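Local atomic coordinates of UDP-N-acetylglucosamine 4,6-dehydratase (Vibrio fischeri, PDB entry 3PVZ), a protein that probably acts as a lyase that dehydrates UDP-N-acetylglucosamine, and binds NAD in a Rossmann-type nucleotide-binding fold. Residues Asn71-Val74 against Glu75-Arg78; Leu96-Ser100 against Ile101-Ala105; Phe132-Met135 against Arg136-Asp139; Thr145-Thr148 against Ile149-Ile153; Gln359-Gly362 against Gln363-Asp367. All coordinates share one frame; numbering follows the deposited sequence. Where two conformers were deposited one is given.

Contact 1: residues Asn71-Val74 against Glu75-Arg78; sequences NNMV and ELVR. With NAD (nicotinamide-adenine-dinucleotide), chain K.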
# COMPACT_ATOMS: atom_id res chain seq x y z
N ASN A 71 4.45 6.60 2.52
CA ASN A 71 5.29 6.05 3.62
C ASN A 71 6.45 5.18 3.17
O ASN A 71 7.55 5.39 3.60
CB ASN A 71 4.47 5.32 4.69
CG ASN A 71 3.47 6.24 5.39
OD1 ASN A 71 3.68 7.44 5.44
ND2 ASN A 71 2.36 5.67 5.88
N ASN A 72 6.22 4.20 2.31
CA ASN A 72 7.32 3.36 1.82
C ASN A 72 8.26 4.11 0.88
O ASN A 72 9.48 3.86 0.83
CB ASN A 72 6.75 2.08 1.19
CG ASN A 72 6.08 1.22 2.23
OD1 ASN A 72 6.45 1.31 3.39
ND2 ASN A 72 5.08 0.47 1.86
N MSE A 73 7.74 5.10 0.17
CA MSE A 73 8.64 5.97 -0.58
C MSE A 73 9.66 6.73 0.32
O MSE A 73 10.85 6.84 0.01
CB MSE A 73 7.83 6.96 -1.42
CG MSE A 73 8.66 7.61 -2.42
SE MSE A 73 8.85 6.44 -3.94
CE MSE A 73 7.12 6.88 -4.73
N VAL A 74 9.19 7.25 1.45
CA VAL A 74 10.10 7.89 2.38
C VAL A 74 11.18 6.91 2.81
O VAL A 74 12.38 7.26 2.83
CB VAL A 74 9.35 8.50 3.64
CG1 VAL A 74 10.35 8.95 4.69
CG2 VAL A 74 8.48 9.66 3.25
N GLU A 75 10.80 5.68 3.11
CA GLU A 75 11.79 4.67 3.40
C GLU A 75 12.79 4.38 2.24
O GLU A 75 14.01 4.22 2.46
CB GLU A 75 11.06 3.39 3.85
CG GLU A 75 11.91 2.19 4.03
CD GLU A 75 13.01 2.38 5.08
OE1 GLU A 75 12.98 3.39 5.82
OE2 GLU A 75 13.91 1.50 5.14
N LEU A 76 12.30 4.35 1.01
CA LEU A 76 13.16 4.10 -0.14
C LEU A 76 14.20 5.20 -0.27
O LEU A 76 15.40 4.94 -0.51
CB LEU A 76 12.30 4.07 -1.42
CG LEU A 76 13.09 4.06 -2.73
CD1 LEU A 76 14.04 2.89 -2.75
CD2 LEU A 76 12.18 4.07 -4.00
N VAL A 77 13.75 6.43 -0.17
CA VAL A 77 14.69 7.57 -0.25
C VAL A 77 15.72 7.55 0.93
O VAL A 77 16.91 7.69 0.69
CB VAL A 77 13.96 8.89 -0.26
CG1 VAL A 77 14.93 10.05 -0.46
CG2 VAL A 77 12.90 8.89 -1.35
N ARG A 78 15.28 7.32 2.17
CA ARG A 78 16.22 7.26 3.30
C ARG A 78 17.27 6.15 3.11
O ARG A 78 18.43 6.38 3.29
CB ARG A 78 15.47 7.13 4.63
CG ARG A 78 14.68 8.41 4.95
CD ARG A 78 14.06 8.48 6.37
NE ARG A 78 13.07 9.57 6.46
CZ ARG A 78 13.35 10.88 6.52
NH1 ARG A 78 14.61 11.32 6.56
NH2 ARG A 78 12.36 11.76 6.58
PA NAD K . -0.96 6.81 7.91
O1A NAD K . -0.14 7.06 6.71
O2A NAD K . -0.19 5.88 8.82
O5B NAD K . -2.33 6.08 7.51
C5B NAD K . -3.01 6.73 6.46
C4B NAD K . -3.76 5.61 5.77
O4B NAD K . -4.65 6.12 4.77
C3B NAD K . -2.72 4.71 5.08
O3B NAD K . -2.93 3.43 5.58
C2B NAD K . -3.10 4.78 3.57
O2B NAD K . -2.83 3.52 2.97
C1B NAD K . -4.61 5.18 3.67
N9A NAD K . -5.09 5.79 2.44
C8A NAD K . -4.57 6.79 1.68
N7A NAD K . -5.32 7.01 0.62
C5A NAD K . -6.34 6.16 0.65
C6A NAD K . -7.38 5.87 -0.16
N6A NAD K . -7.58 6.58 -1.28
N1A NAD K . -8.23 4.89 0.15
C2A NAD K . -8.04 4.19 1.26
N3A NAD K . -7.03 4.41 2.04
C4A NAD K . -6.19 5.37 1.79
O3 NAD K . -1.25 8.18 8.64
PN NAD K . -1.50 8.22 10.22
O1N NAD K . -0.25 8.48 11.08
O2N NAD K . -2.42 7.10 10.74
O5D NAD K . -2.26 9.58 10.38
C5D NAD K . -3.64 9.31 10.10
C4D NAD K . -4.29 10.69 10.20
O4D NAD K . -4.00 11.28 11.49
C3D NAD K . -3.66 11.61 9.17
O3D NAD K . -4.55 12.64 8.80
C2D NAD K . -2.52 12.29 9.92
O2D NAD K . -2.37 13.56 9.34
C1D NAD K . -3.17 12.46 11.28
N1N NAD K . -2.12 12.65 12.30
C2N NAD K . -1.35 11.67 12.70
C3N NAD K . -0.36 11.90 13.69
C7N NAD K . 0.54 10.83 14.14
O7N NAD K . 1.33 11.04 15.05
N7N NAD K . 0.52 9.62 13.54
C4N NAD K . -0.23 13.17 14.27
C5N NAD K . -1.07 14.17 13.85
C6N NAD K . -2.01 13.87 12.85
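The guanidinium group of Arg78 is met at a slant by Val74, whose CG1 lies 3.3 Å from NE; the two side chains run side by side and point the same way. CG1 stands beside the carbonyl carbon of Val74 (chi1 170°), on the side toward the next turn, and a chain extended from CG to NE carries the arginine past it. Arg78 was deposited in two conformers and the contact is described for one, so it is doubtful. Valine suits the spot: a short branched apolar side chain, it sets a methyl beside the arginine stem and NE. A second flat group, the carboxamide of Asn71, lies at the start of the stretch: ND2 donates to O1A of the NAD diphosphate at 3.0 Å, with an N-H...O angle of 160°. That NAD occupies the pocket of the second subunit, so the asparagine reaches across the dimer to a neighbour's cofactor. Helix 70-83, which carries all these residues, is the crossover of the beta-alpha-beta unit made with strands 62-66 and 90-94. Its inner face is apolar. Met73, present as selenomethionine, bends at chi2 and chi3 and sets SE 4.1 Å from CD2 of Leu76, both residues resting on Val65. The backbone bond from Val77 N to Met73 O is 2.9 Å long and almost straight at 175°, whereas that from Glu75 N to Asn71 O is weak at 3.3 Å. On the outer face the carboxylate of Glu75 forms salt bridges with Lys220 and Arg217 of the second subunit, each oxygen taking one of them.

Contact 2: residues Leu96-Ser100 against Ile101-Ala105; sequences LDIGS and IEYDA. With NAD (nicotinamide-adenine-dinucleotide), chain E.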
# COMPACT_ATOMS: atom_id res chain seq x y z
N LEU A 96 1.85 8.62 -6.56
CA LEU A 96 0.69 8.65 -7.42
C LEU A 96 0.16 7.22 -7.65
O LEU A 96 0.90 6.23 -7.57
CB LEU A 96 1.09 9.27 -8.74
CG LEU A 96 1.60 10.71 -8.86
CD1 LEU A 96 1.98 11.04 -10.36
CD2 LEU A 96 0.59 11.63 -8.32
N ASP A 97 -1.14 7.13 -7.82
CA ASP A 97 -1.81 5.96 -8.22
C ASP A 97 -1.84 5.96 -9.76
O ASP A 97 -2.33 6.92 -10.38
CB ASP A 97 -3.23 6.02 -7.70
CG ASP A 97 -4.04 4.76 -8.00
OD1 ASP A 97 -3.99 4.23 -9.15
OD2 ASP A 97 -4.74 4.29 -7.06
N ILE A 98 -1.38 4.89 -10.36
CA ILE A 98 -1.18 4.83 -11.81
C ILE A 98 -2.54 4.92 -12.58
O ILE A 98 -2.57 5.34 -13.75
CB ILE A 98 -0.47 3.53 -12.14
CG1 ILE A 98 0.96 3.57 -11.61
CG2 ILE A 98 -0.46 3.22 -13.64
CD1 ILE A 98 1.57 2.15 -11.52
N GLY A 99 -3.63 4.52 -11.93
CA GLY A 99 -4.97 4.62 -12.51
C GLY A 99 -5.60 6.02 -12.54
O GLY A 99 -6.70 6.17 -13.00
N SER A 100 -4.91 7.04 -12.07
CA SER A 100 -5.57 8.31 -11.80
C SER A 100 -5.31 9.40 -12.85
O SER A 100 -4.35 9.34 -13.62
CB SER A 100 -5.09 8.85 -10.43
OG SER A 100 -3.72 9.16 -10.47
N ILE A 101 -6.16 10.42 -12.80
CA ILE A 101 -6.03 11.67 -13.59
C ILE A 101 -4.67 12.31 -13.29
O ILE A 101 -4.02 12.86 -14.15
CB ILE A 101 -7.10 12.70 -13.19
CG1 ILE A 101 -8.54 12.16 -13.33
CG2 ILE A 101 -6.93 14.04 -13.95
CD1 ILE A 101 -8.82 11.37 -14.58
N GLU A 102 -4.28 12.27 -11.99
CA GLU A 102 -3.03 12.85 -11.59
C GLU A 102 -1.86 12.19 -12.33
O GLU A 102 -0.98 12.88 -12.82
CB GLU A 102 -2.85 12.67 -10.09
CG GLU A 102 -3.75 13.53 -9.28
CD GLU A 102 -5.09 12.93 -8.90
OE1 GLU A 102 -5.53 11.94 -9.43
OE2 GLU A 102 -5.73 13.50 -8.02
N TYR A 103 -1.84 10.87 -12.36
CA TYR A 103 -0.81 10.12 -13.03
C TYR A 103 -0.85 10.42 -14.55
O TYR A 103 0.15 10.52 -15.22
CB TYR A 103 -0.96 8.59 -12.71
CG TYR A 103 0.04 7.80 -13.45
CD1 TYR A 103 1.31 7.63 -12.93
CD2 TYR A 103 -0.18 7.32 -14.73
CE1 TYR A 103 2.27 6.98 -13.61
CE2 TYR A 103 0.82 6.66 -15.42
CZ TYR A 103 2.03 6.48 -14.85
OH TYR A 103 3.12 5.87 -15.45
N ASP A 104 -2.03 10.56 -15.11
CA ASP A 104 -2.15 10.79 -16.57
C ASP A 104 -1.65 12.20 -16.93
O ASP A 104 -1.08 12.42 -18.02
CB ASP A 104 -3.57 10.60 -17.00
CG ASP A 104 -3.97 9.10 -17.08
OD1 ASP A 104 -3.10 8.21 -16.96
OD2 ASP A 104 -5.16 8.85 -17.31
N ALA A 105 -1.85 13.13 -16.01
CA ALA A 105 -1.38 14.50 -16.19
C ALA A 105 0.15 14.54 -16.00
O ALA A 105 0.81 15.29 -16.69
CB ALA A 105 -2.10 15.48 -15.21
PA NAD E . 4.60 -5.36 -3.29
O1A NAD E . 3.26 -5.45 -2.63
O2A NAD E . 5.67 -5.17 -2.27
O5B NAD E . 4.76 -3.99 -4.09
C5B NAD E . 3.73 -3.70 -5.06
C4B NAD E . 3.80 -2.17 -5.18
O4B NAD E . 2.88 -1.66 -6.12
C3B NAD E . 3.48 -1.51 -3.80
O3B NAD E . 4.50 -0.61 -3.41
C2B NAD E . 2.13 -0.80 -4.08
O2B NAD E . 1.87 0.31 -3.24
C1B NAD E . 2.36 -0.48 -5.57
N9A NAD E . 1.09 -0.21 -6.24
C8A NAD E . 0.01 -1.00 -6.27
N7A NAD E . -0.97 -0.43 -6.91
C5A NAD E . -0.48 0.75 -7.39
C6A NAD E . -1.02 1.80 -8.13
N6A NAD E . -2.31 1.65 -8.58
N1A NAD E . -0.29 2.87 -8.42
C2A NAD E . 0.96 2.97 -7.98
N3A NAD E . 1.50 2.02 -7.26
C4A NAD E . 0.83 0.92 -6.96
O3 NAD E . 4.80 -6.65 -4.24
PN NAD E . 6.31 -7.14 -4.59
O1N NAD E . 6.73 -8.25 -3.64
O2N NAD E . 7.38 -6.14 -4.77
O5D NAD E . 5.98 -7.99 -5.97
C5D NAD E . 5.85 -7.14 -7.09
C4D NAD E . 5.49 -7.98 -8.32
O4D NAD E . 6.30 -9.19 -8.36
C3D NAD E . 4.02 -8.46 -8.22
O3D NAD E . 3.41 -8.68 -9.51
C2D NAD E . 4.17 -9.86 -7.58
O2D NAD E . 3.06 -10.72 -7.88
C1D NAD E . 5.45 -10.36 -8.27
N1N NAD E . 6.08 -11.46 -7.53
C2N NAD E . 6.50 -11.23 -6.28
C3N NAD E . 7.12 -12.22 -5.55
C7N NAD E . 7.57 -12.00 -4.16
O7N NAD E . 8.03 -12.97 -3.57
N7N NAD E . 7.45 -10.81 -3.54
C4N NAD E . 7.31 -13.50 -6.13
C5N NAD E . 6.88 -13.69 -7.43
C6N NAD E . 6.25 -12.65 -8.11
O HOH W 1 -7.65 8.18 -15.08
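Tyr103 folds back over the loop that precedes its own helix, and most of it finds partners there. Its CB sits 3.2 Å from Asp97 O. With CG anti to the backbone N (chi1 177°), the ring is then laid against Ile98: CA of that residue lies over one face, 4.0 Å from the centroid and 25° off the normal, a CH-pi contact displaced toward the rim. On that same side of the ring plane Ile98 O is 3.3 Å from CD2, and further out CE2 meets Ile98 CG2 at 4.1 Å. The CD1 methyl of Leu96 approaches the ring at a slant, nearest the ring's CD1. The loop itself is a type I turn from Asp97 to Ser100. Ser100 is the N-cap of helix 101-109: OG accepts from Tyr103 N at 3.2 Å and donates to Asp97 O at 2.6 Å, in the carbonyl plane. A serine can do both because its hydroxyl is donor and acceptor at once. Asp97 in turn makes an Asx turn, OD1 accepting from Gly99 N at 2.8 Å through its anti lone pair. The same oxygen receives a weak bond from N6A of the NAD adenine, and Ile98 N donates to N1A at 3.0 Å. Cap, turn and ring packing are consistent with holding in place the backbone and carboxylate that read the adenine edge, a donor set against N1A and an acceptor against the amino group.

Contact 3: residues Phe132-Met135 against Arg136-Asp139; sequences FTLM and RMID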
# COMPACT_ATOMS: atom_id res chain seq x y z
N PHE A 132 -15.17 -6.50 -5.14
CA PHE A 132 -14.68 -5.13 -5.26
C PHE A 132 -13.16 -5.14 -5.28
O PHE A 132 -12.55 -4.55 -6.16
CB PHE A 132 -15.29 -4.27 -4.17
CG PHE A 132 -16.75 -4.58 -3.91
CD1 PHE A 132 -17.70 -4.37 -4.90
CD2 PHE A 132 -17.15 -5.14 -2.70
CE1 PHE A 132 -19.05 -4.68 -4.68
CE2 PHE A 132 -18.49 -5.45 -2.48
CZ PHE A 132 -19.44 -5.21 -3.47
N THR A 133 -12.55 -5.85 -4.36
CA THR A 133 -11.11 -6.05 -4.39
C THR A 133 -10.66 -6.75 -5.68
O THR A 133 -9.64 -6.39 -6.26
CB THR A 133 -10.61 -6.82 -3.16
OG1 THR A 133 -11.17 -6.24 -1.97
CG2 THR A 133 -9.12 -6.73 -3.07
N LEU A 134 -11.45 -7.71 -6.15
CA LEU A 134 -11.16 -8.45 -7.37
C LEU A 134 -11.16 -7.54 -8.58
O LEU A 134 -10.35 -7.70 -9.47
CB LEU A 134 -12.22 -9.54 -7.54
CG LEU A 134 -12.09 -10.65 -8.59
CD1 LEU A 134 -10.73 -11.33 -8.54
CD2 LEU A 134 -13.20 -11.68 -8.38
N MSE A 135 -12.09 -6.60 -8.63
CA MSE A 135 -12.15 -5.65 -9.74
C MSE A 135 -10.93 -4.75 -9.67
O MSE A 135 -10.33 -4.47 -10.68
CB MSE A 135 -13.42 -4.80 -9.70
CG MSE A 135 -13.55 -3.77 -10.78
SE MSE A 135 -13.59 -4.56 -12.52
CE MSE A 135 -15.55 -4.83 -12.61
N ARG A 136 -10.55 -4.34 -8.47
CA ARG A 136 -9.37 -3.51 -8.34
C ARG A 136 -8.11 -4.22 -8.84
O ARG A 136 -7.24 -3.62 -9.40
CB ARG A 136 -9.18 -3.00 -6.90
CG ARG A 136 -7.94 -2.16 -6.79
CD ARG A 136 -7.70 -1.56 -5.43
NE ARG A 136 -6.41 -0.89 -5.45
CZ ARG A 136 -5.50 -0.92 -4.47
NH1 ARG A 136 -5.70 -1.59 -3.36
NH2 ARG A 136 -4.35 -0.32 -4.63
N MSE A 137 -8.02 -5.51 -8.58
CA MSE A 137 -6.87 -6.32 -8.95
C MSE A 137 -6.82 -6.41 -10.46
O MSE A 137 -5.77 -6.42 -11.04
CB MSE A 137 -7.02 -7.75 -8.30
CG MSE A 137 -6.42 -8.90 -9.09
SE MSE A 137 -6.64 -10.67 -8.26
CE MSE A 137 -5.06 -10.29 -7.11
N ILE A 138 -7.97 -6.48 -11.09
CA ILE A 138 -8.04 -6.48 -12.55
C ILE A 138 -7.57 -5.12 -13.09
O ILE A 138 -6.87 -5.08 -14.10
CB ILE A 138 -9.46 -6.78 -13.06
CG1 ILE A 138 -9.82 -8.25 -12.84
CG2 ILE A 138 -9.57 -6.44 -14.54
CD1 ILE A 138 -11.30 -8.47 -12.94
N ASP A 139 -7.95 -4.04 -12.41
CA ASP A 139 -7.61 -2.68 -12.87
C ASP A 139 -6.13 -2.43 -12.72
O ASP A 139 -5.48 -1.92 -13.67
CB ASP A 139 -8.38 -1.59 -12.09
CG ASP A 139 -9.78 -1.36 -12.62
OD1 ASP A 139 -10.03 -1.72 -13.79
OD2 ASP A 139 -10.65 -0.82 -11.86
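Residues Phe132-Met135 and Arg136-Asp139 are successive turns of one alpha-helix, joined by four i to i+4 backbone bonds. Arg136 N reaches Phe132 O at 3.1 Å and Asp139 N reaches Met135 O at 3.0 Å, with regular bonds from Met137 and Ile138 between them. Among the side chains, Leu134 and Met137 cross obliquely, CD1 of the leucine 4.2 Å from SE of the selenomethionine. SE is put there by a chi1 of 149° and an extended chi2 (-179°); the turn at chi3 directs only CE. Ile138 lies close to the preceding turn: CG1 is 3.5 Å from Leu134 O, and CB is 3.4 Å from Met135 O. Such flexible or branched apolar residues suit a buried face with helices on several sides. Leu134 and Ile138 rest on Ile375 of helix 372-382, while Met137 turns to Met175 and Ser178 of helix 174-189. Arg136 takes another course. All three of its first torsions are near 180° (chi1 179°), and the outstretched chain carries NH1 to the backbone oxygens of Ala95 and Ile68 of the second subunit, two acceptors that satisfy a buried donor. The nearest atoms of its side chain and a bound NAD are about 4 Å apart. Helix 131-154 is the crossover from strand 115-118 to the adjacent parallel strand 159-163, as in the Rossmann fold, and here its first turns also form part of the subunit interface.

Contact 4: residues Thr145-Thr148 against Ile149-Ile153; sequences TDKT and IQQSI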
# COMPACT_ATOMS: atom_id res chain seq x y z
N THR A 145 -1.60 -1.75 -16.57
CA THR A 145 -0.43 -2.23 -17.27
C THR A 145 -0.57 -1.90 -18.74
O THR A 145 0.33 -1.27 -19.30
CB THR A 145 -0.26 -3.74 -17.08
OG1 THR A 145 -0.26 -4.04 -15.68
CG2 THR A 145 1.03 -4.23 -17.70
N ASP A 146 -1.72 -2.25 -19.34
CA ASP A 146 -1.99 -1.98 -20.76
C ASP A 146 -1.88 -0.47 -21.04
O ASP A 146 -1.19 -0.08 -21.97
CB ASP A 146 -3.38 -2.51 -21.16
CG ASP A 146 -3.59 -2.53 -22.64
OD1 ASP A 146 -2.80 -3.19 -23.36
OD2 ASP A 146 -4.52 -1.88 -23.10
N LYS A 147 -2.51 0.38 -20.21
CA LYS A 147 -2.43 1.83 -20.39
C LYS A 147 -0.99 2.38 -20.31
O LYS A 147 -0.61 3.20 -21.12
CB LYS A 147 -3.34 2.58 -19.39
CG LYS A 147 -3.26 4.14 -19.54
CD LYS A 147 -3.98 4.85 -18.43
CE LYS A 147 -3.18 4.82 -17.12
NZ LYS A 147 -3.97 5.64 -16.09
N THR A 148 -0.22 1.99 -19.31
CA THR A 148 1.14 2.54 -19.13
C THR A 148 2.05 2.02 -20.29
O THR A 148 2.96 2.67 -20.72
CB THR A 148 1.72 2.15 -17.81
OG1 THR A 148 1.64 0.73 -17.65
CG2 THR A 148 0.99 2.88 -16.55
N ILE A 149 1.79 0.83 -20.78
CA ILE A 149 2.48 0.41 -22.02
C ILE A 149 2.13 1.35 -23.21
O ILE A 149 3.03 1.81 -23.94
CB ILE A 149 2.19 -1.05 -22.42
CG1 ILE A 149 2.67 -2.00 -21.31
CG2 ILE A 149 2.97 -1.41 -23.70
CD1 ILE A 149 2.15 -3.42 -21.47
N GLN A 150 0.85 1.66 -23.39
CA GLN A 150 0.42 2.56 -24.48
C GLN A 150 1.05 3.94 -24.33
O GLN A 150 1.56 4.52 -25.29
CB GLN A 150 -1.13 2.64 -24.59
CG GLN A 150 -1.58 3.50 -25.76
CD GLN A 150 -1.29 2.81 -27.11
OE1 GLN A 150 -1.64 1.68 -27.26
NE2 GLN A 150 -0.63 3.48 -28.03
N GLN A 151 1.13 4.44 -23.07
CA GLN A 151 1.73 5.71 -22.83
C GLN A 151 3.24 5.65 -23.11
O GLN A 151 3.86 6.64 -23.50
CB GLN A 151 1.46 6.14 -21.39
CG GLN A 151 0.02 6.34 -21.09
CD GLN A 151 -0.21 6.61 -19.63
OE1 GLN A 151 0.49 6.08 -18.77
NE2 GLN A 151 -1.20 7.40 -19.35
N SER A 152 3.84 4.50 -22.88
CA SER A 152 5.24 4.32 -23.20
C SER A 152 5.50 4.29 -24.74
O SER A 152 6.48 4.90 -25.21
CB SER A 152 5.75 3.03 -22.55
OG SER A 152 5.64 3.09 -21.13
N ILE A 153 4.65 3.60 -25.50
CA ILE A 153 4.71 3.62 -26.99
C ILE A 153 4.57 5.06 -27.49
O ILE A 153 5.34 5.50 -28.29
CB ILE A 153 3.60 2.81 -27.62
CG1 ILE A 153 3.78 1.31 -27.27
CG2 ILE A 153 3.58 2.99 -29.16
CD1 ILE A 153 2.47 0.61 -27.07
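The C-terminal half of helix 131-154, a crossover helix of the Rossmann-type sheet, carries Thr145 and Ile149 side by side one turn apart, with CG2 of the threonine 4.0 Å from CD1 of the isoleucine. Isoleucine is well suited to this buried side, its CG1 also lying 3.2 Å from Thr145 O. Around the helix, Gln151 lays its amide obliquely against the lysine one turn earlier: NE2 is 3.9 Å from CG of Lys147, and from CD and CE about as far. At the other end of the amide, OE1 is 3.9 Å from Thr148 CG2. The aliphatic part of Lys147 thus supports the amide, while a bend at chi3 (75°) turns its ammonium group to Ile98 O and Asp104 OD1; Gln151 NE2 bonds the same carboxylate oxygen. Thr148 O is held twice by Ser152 of the next turn, by OG at 2.7 Å and by N at 3.0 Å, from opposite faces of the carbonyl plane. Serine fits here because its short hydroxyl can be satisfied by its own helix. Helix 101-109 lies along the Gln151 side, Tyr160 of strand 159-163 touches Thr145, Ile149 and Ser152, and Lys189 of helix 174-189 pairs with Asp146.

Contact 5: residues Gln359-Gly362 against Gln363-Asp367; sequences QKIG and QMKTD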
# COMPACT_ATOMS: atom_id res chain seq x y z
N GLN A 359 -14.90 -4.82 -22.98
CA GLN A 359 -16.31 -4.47 -23.11
C GLN A 359 -17.12 -4.90 -21.89
O GLN A 359 -17.83 -4.08 -21.31
CB GLN A 359 -16.91 -5.07 -24.41
CG GLN A 359 -18.35 -4.64 -24.67
CD GLN A 359 -19.04 -5.44 -25.77
OE1 GLN A 359 -18.65 -6.58 -26.08
NE2 GLN A 359 -20.08 -4.84 -26.36
N LYS A 360 -17.01 -6.16 -21.51
CA LYS A 360 -17.69 -6.70 -20.32
C LYS A 360 -17.23 -6.08 -18.99
O LYS A 360 -18.04 -5.89 -18.10
CB LYS A 360 -17.52 -8.22 -20.24
CG LYS A 360 -18.24 -8.97 -21.31
CD LYS A 360 -19.66 -9.28 -20.91
CE LYS A 360 -20.46 -9.88 -22.07
NZ LYS A 360 -20.48 -8.97 -23.27
N ILE A 361 -15.94 -5.80 -18.82
CA ILE A 361 -15.49 -5.14 -17.60
C ILE A 361 -16.02 -3.70 -17.55
O ILE A 361 -16.57 -3.29 -16.52
CB ILE A 361 -13.96 -5.13 -17.43
CG1 ILE A 361 -13.45 -6.54 -17.14
CG2 ILE A 361 -13.56 -4.22 -16.26
CD1 ILE A 361 -13.65 -6.99 -15.69
N GLY A 362 -15.87 -2.96 -18.65
CA GLY A 362 -16.38 -1.58 -18.76
C GLY A 362 -17.87 -1.47 -18.38
O GLY A 362 -18.26 -0.53 -17.70
N GLN A 363 -18.68 -2.46 -18.81
CA GLN A 363 -20.12 -2.47 -18.55
C GLN A 363 -20.43 -2.82 -17.10
O GLN A 363 -21.40 -2.34 -16.55
CB GLN A 363 -20.88 -3.43 -19.49
CG GLN A 363 -22.45 -3.24 -19.48
CD GLN A 363 -22.93 -1.90 -20.12
OE1 GLN A 363 -22.64 -1.62 -21.29
NE2 GLN A 363 -23.67 -1.09 -19.34
N MSE A 364 -19.65 -3.69 -16.48
CA MSE A 364 -19.81 -3.89 -15.06
C MSE A 364 -19.58 -2.56 -14.34
O MSE A 364 -20.31 -2.20 -13.44
CB MSE A 364 -18.85 -4.95 -14.54
CG MSE A 364 -19.21 -6.37 -14.92
SE MSE A 364 -17.89 -7.63 -14.24
CE MSE A 364 -17.59 -8.65 -15.89
N LYS A 365 -18.56 -1.82 -14.75
CA LYS A 365 -18.27 -0.52 -14.12
C LYS A 365 -19.35 0.53 -14.36
O LYS A 365 -19.54 1.42 -13.54
CB LYS A 365 -16.94 0.01 -14.60
CG LYS A 365 -15.74 -0.75 -14.05
CD LYS A 365 -14.50 -0.20 -14.61
CE LYS A 365 -13.29 -1.05 -14.26
NZ LYS A 365 -11.99 -0.39 -14.71
N THR A 366 -20.04 0.44 -15.49
CA THR A 366 -21.08 1.37 -15.85
C THR A 366 -22.29 1.08 -15.00
O THR A 366 -22.89 1.99 -14.46
CB THR A 366 -21.43 1.26 -17.34
OG1 THR A 366 -20.34 1.79 -18.10
CG2 THR A 366 -22.72 2.04 -17.68
N ASP A 367 -22.60 -0.21 -14.86
CA ASP A 367 -23.73 -0.65 -14.07
C ASP A 367 -23.56 -0.37 -12.57
O ASP A 367 -24.54 -0.40 -11.81
CB ASP A 367 -23.99 -2.14 -14.31
CG ASP A 367 -24.26 -2.47 -15.79
OD1 ASP A 367 -24.54 -1.54 -16.58
OD2 ASP A 367 -24.17 -3.65 -16.18
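Gly362 O is gripped by two groups of one residue: Thr366 N at 3.0 Å and Thr366 OG1 at 3.1 Å. They come from opposite faces of the carbonyl plane, the hydroxyl well above it, 38° out. OG1 stands beside its own backbone N (chi1 -71°), the placing that lets a threonine hydroxyl turn back to the preceding turn. On the exposed side of helix 351-367, Gln363 NE2 donates to Asp367 OD1 at 2.9 Å, with an N-H...O angle of 168°; the acceptor lies in the amide plane and is met on its syn side, the donor tilted out of the carboxylate plane. The inner face differs. Ile361 sets CG2 3.8 Å from CE of Lys365 and CD1 4.3 Å from CE of Met364, a selenomethionine. Ile361 and Met364 both pack on helices 131-154 and 372-382, a setting that suits branched and flexible apolar chains. Lys365, extended beyond CG, runs its methylenes past Ile361 and ends in a salt bridge with Asp139 of helix 131-154. Apolar stem and charged tip suit a lysine at the border of the buried face. Its ammonium charge would favour an ionised Asp139, whereas Glu102 of the second subunit, close to the other oxygen, would oppose this.

From the N terminus the contacts follow in series; none nests in or crosses another, since each spans only successive turns or a loop and the helix it leads into. Contact 1 lies between strands 62-66 and 90-94, contact 2 just after the latter, and contacts 3 and 4 on one helix, their centres about 19 Å apart. Contact 5 comes from a far later helix yet returns to contact 3, where Met135 SE meets Ile361 CG2 at 3.8 Å. Contact 4 closes on contact 2, with Thr148 CG2 3.3 Å from Ile98 CG2. Contacts 1 and 2 serve NAD molecules in different subunits, and contacts 1, 2 and 3 all touch the second subunit.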